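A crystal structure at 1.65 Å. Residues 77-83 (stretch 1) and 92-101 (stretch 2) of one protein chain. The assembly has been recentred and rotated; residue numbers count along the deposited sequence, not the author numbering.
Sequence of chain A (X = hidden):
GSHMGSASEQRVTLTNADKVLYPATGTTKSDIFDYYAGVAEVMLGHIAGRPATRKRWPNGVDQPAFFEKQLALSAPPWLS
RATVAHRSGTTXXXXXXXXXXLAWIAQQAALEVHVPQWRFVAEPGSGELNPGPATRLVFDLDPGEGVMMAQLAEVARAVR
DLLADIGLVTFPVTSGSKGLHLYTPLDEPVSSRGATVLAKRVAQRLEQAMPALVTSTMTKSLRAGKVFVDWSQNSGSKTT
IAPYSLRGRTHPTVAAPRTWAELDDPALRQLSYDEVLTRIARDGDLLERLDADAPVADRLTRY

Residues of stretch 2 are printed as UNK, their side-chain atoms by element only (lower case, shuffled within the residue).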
# COMPACT_ATOMS: atom_id res chain seq x y z
N PRO A 77 12.35 20.84 5.07
CA PRO A 77 13.38 20.29 5.99
C PRO A 77 12.78 19.53 7.17
O PRO A 77 13.48 18.73 7.83
CB PRO A 77 14.13 21.54 6.48
CG PRO A 77 13.65 22.65 5.63
CD PRO A 77 12.38 22.31 5.01
N TRP A 78 11.51 19.79 7.45
CA TRP A 78 10.85 19.20 8.63
C TRP A 78 10.34 17.78 8.40
O TRP A 78 9.91 17.09 9.36
CB TRP A 78 9.72 20.13 9.12
CG TRP A 78 8.78 20.59 8.01
CD1 TRP A 78 8.77 21.83 7.40
CD2 TRP A 78 7.72 19.84 7.40
NE1 TRP A 78 7.77 21.89 6.46
CE2 TRP A 78 7.11 20.69 6.43
CE3 TRP A 78 7.22 18.54 7.57
CZ2 TRP A 78 6.03 20.28 5.63
CZ3 TRP A 78 6.13 18.12 6.75
CH2 TRP A 78 5.57 18.99 5.79
N LEU A 79 10.37 17.30 7.15
CA LEU A 79 10.00 15.90 6.91
C LEU A 79 10.98 14.96 7.62
O LEU A 79 12.20 15.16 7.57
CB LEU A 79 10.02 15.60 5.40
CG LEU A 79 8.81 16.12 4.63
CD1 LEU A 79 9.14 16.09 3.14
CD2 LEU A 79 7.60 15.23 4.91
N SER A 80 10.44 13.96 8.31
CA SER A 80 11.28 12.86 8.79
C SER A 80 11.90 12.13 7.59
O SER A 80 11.32 12.09 6.49
CB SER A 80 10.46 11.90 9.64
OG SER A 80 9.99 12.60 10.78
N ARG A 81 13.10 11.58 7.79
CA ARG A 81 13.77 10.82 6.75
C ARG A 81 14.74 9.82 7.36
O ARG A 81 15.22 9.98 8.49
CB ARG A 81 14.51 11.73 5.77
CG ARG A 81 15.66 12.50 6.43
CD ARG A 81 15.90 13.80 5.67
NE ARG A 81 14.83 14.78 5.89
CZ ARG A 81 14.59 15.82 5.09
NH1 ARG A 81 15.32 16.03 4.00
NH2 ARG A 81 13.58 16.65 5.36
N ALA A 82 15.04 8.80 6.57
CA ALA A 82 16.00 7.80 7.00
C ALA A 82 16.59 7.08 5.81
O ALA A 82 16.01 7.09 4.73
CB ALA A 82 15.37 6.84 8.00
N THR A 83 17.75 6.45 6.02
CA THR A 83 18.56 5.96 4.92
C THR A 83 18.55 4.42 4.84
O THR A 83 18.63 3.74 5.88
CB THR A 83 20.01 6.48 5.08
OG1 THR A 83 19.97 7.91 5.23
CG2 THR A 83 20.87 6.12 3.91
N UNK A 92 18.07 7.90 0.78
CA UNK A 92 17.45 8.49 1.95
C UNK A 92 16.00 8.83 1.59
O UNK A 92 15.76 9.60 0.68
o UNK A 92 19.55 9.42 2.77
c UNK A 92 18.20 9.77 2.40
c UNK A 92 17.47 10.40 3.57
N UNK A 93 15.04 8.21 2.26
CA UNK A 93 13.62 8.38 1.97
C UNK A 93 12.91 9.29 2.96
O UNK A 93 13.34 9.32 4.11
c UNK A 93 12.91 7.04 2.11
c UNK A 93 13.66 3.95 -0.74
c UNK A 93 14.58 4.14 0.30
c UNK A 93 13.21 5.98 1.09
c UNK A 93 14.34 5.16 1.22
c UNK A 93 12.30 5.76 0.04
c UNK A 93 12.53 4.73 -0.88
o UNK A 93 13.88 2.92 -1.64
N UNK A 94 11.77 9.92 2.56
CA UNK A 94 10.94 10.60 3.56
C UNK A 94 10.18 9.52 4.32
O UNK A 94 9.97 8.43 3.79
c UNK A 94 9.93 11.40 2.71
c UNK A 94 9.86 10.66 1.37
c UNK A 94 11.17 9.91 1.21
N UNK A 95 9.84 9.79 5.56
CA UNK A 95 8.90 8.95 6.32
C UNK A 95 7.72 9.91 6.57
O UNK A 95 7.89 10.96 7.14
c UNK A 95 8.42 7.84 8.58
c UNK A 95 9.52 8.50 7.67
c UNK A 95 11.61 7.50 8.67
c UNK A 95 10.75 7.61 7.44
N UNK A 96 6.54 9.52 6.13
CA UNK A 96 5.36 10.37 6.28
C UNK A 96 4.69 9.96 7.57
O UNK A 96 4.30 8.80 7.71
c UNK A 96 4.42 10.20 5.07
c UNK A 96 5.71 11.98 3.64
c UNK A 96 3.15 11.00 5.26
c UNK A 96 5.18 10.54 3.76
N UNK A 97 4.62 10.90 8.52
CA UNK A 97 4.21 10.57 9.89
C UNK A 97 3.39 11.69 10.53
O UNK A 97 3.18 11.70 11.75
c UNK A 97 5.43 10.19 10.77
c UNK A 97 6.52 11.28 10.79
o UNK A 97 6.27 12.43 10.33
o UNK A 97 7.65 10.97 11.30
N UNK A 98 2.90 12.60 9.67
CA UNK A 98 2.03 13.69 10.12
C UNK A 98 1.07 14.05 9.00
O UNK A 98 1.32 13.79 7.80
o UNK A 98 3.41 15.53 9.30
c UNK A 98 2.84 14.93 10.48
N UNK A 99 -0.05 14.67 9.39
CA UNK A 99 -1.02 15.15 8.41
C UNK A 99 -0.37 16.12 7.40
O UNK A 99 -0.62 16.05 6.18
c UNK A 99 -2.21 15.80 9.13
N UNK A 100 0.51 16.98 7.91
CA UNK A 100 1.15 17.95 7.02
C UNK A 100 2.06 17.26 5.99
O UNK A 100 2.18 17.72 4.85
c UNK A 100 1.88 19.05 7.79
c UNK A 100 2.29 20.13 6.84
o UNK A 100 0.96 19.64 8.73
N UNK A 101 2.64 16.11 6.36
CA UNK A 101 3.40 15.31 5.43
C UNK A 101 2.52 14.85 4.27
O UNK A 101 2.92 14.84 3.11
O HOH W 1 7.74 13.46 8.28

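Position 92 has three side-chain atoms: one carbon carrying an oxygen and a carbon. The oxygen lies 2.9 Å from Thr83 OG1, close enough for a hydrogen bond. The fork of one oxygen and one carbon makes it Thr92. Either hydroxyl could be the donor.

Position 93 has one carbon, then a six-carbon ring bearing an oxygen. The ring presents its edge to Ala82 O. This is Tyr93. The backbone does the pairing: Tyr93 N donates to Ala82 O at 2.9 Å, and Ala82 N donates to Tyr93 O at 3.0 Å.

Position 94 has three carbons that close a ring onto the backbone N. Its CA lies 3.3 Å from Ser80 O, a CA-H...O contact. This is Pro94. Its nitrogen has no hydrogen to donate, but it sits opposite Arg81 in a non-hydrogen-bonded pair, where the pairing with stretch 1 asks for none.

Position 95 has four carbons, forked at the first, with one arm two carbons long. The end of that arm reaches the methyl of Ala82. This is Ile95, with CD1 3.9 Å from Ala82 CB. Ile95 N donates to Ser80 O at 2.9 Å.

Position 96 has the same four-carbon fork. Its CA-to-CB bond points away from stretch 1, yet the long arm turns back to Leu79. This is Ile96, with CD1 4.0 Å from Leu79 CD2.

Position 97 has two carbons, the second carrying two oxygens. One of these oxygens lies 2.9 Å from Ser80 OG. This carboxylate is Asp97. Ser80 OG donates to Asp97 OD2. A water donates to Asp97 OD1 and Ile95 O and accepts from Ser80 N.

Position 98 has one carbon and one oxygen, so it is Ser98. It caps the helix that follows: its OG accepts from the backbone N of position 101 at 3.1 Å.

Position 99 has a single carbon and is Ala99. It is out of reach of stretch 1.

Position 100 has one carbon carrying an oxygen and a carbon. The end carbon meets the indole of Trp78. This is Thr100, with CG2 3.6 Å from Trp78 CH2.

Position 101 has no side-chain atoms. Its backbone N lies 4.0 Å from Trp78 CZ3, at the edge of the ring. This is Gly101.

The contact joins two antiparallel strands by backbone hydrogen bonds. Ala82 and Ile95 pack on one face; the threonine hydroxyls meet on the other. Ser80, Asp97 and the water add a polar link, while Trp78 and Leu79 pack against the helix start.

Stretch 2 92-101: TYPIIDSATG
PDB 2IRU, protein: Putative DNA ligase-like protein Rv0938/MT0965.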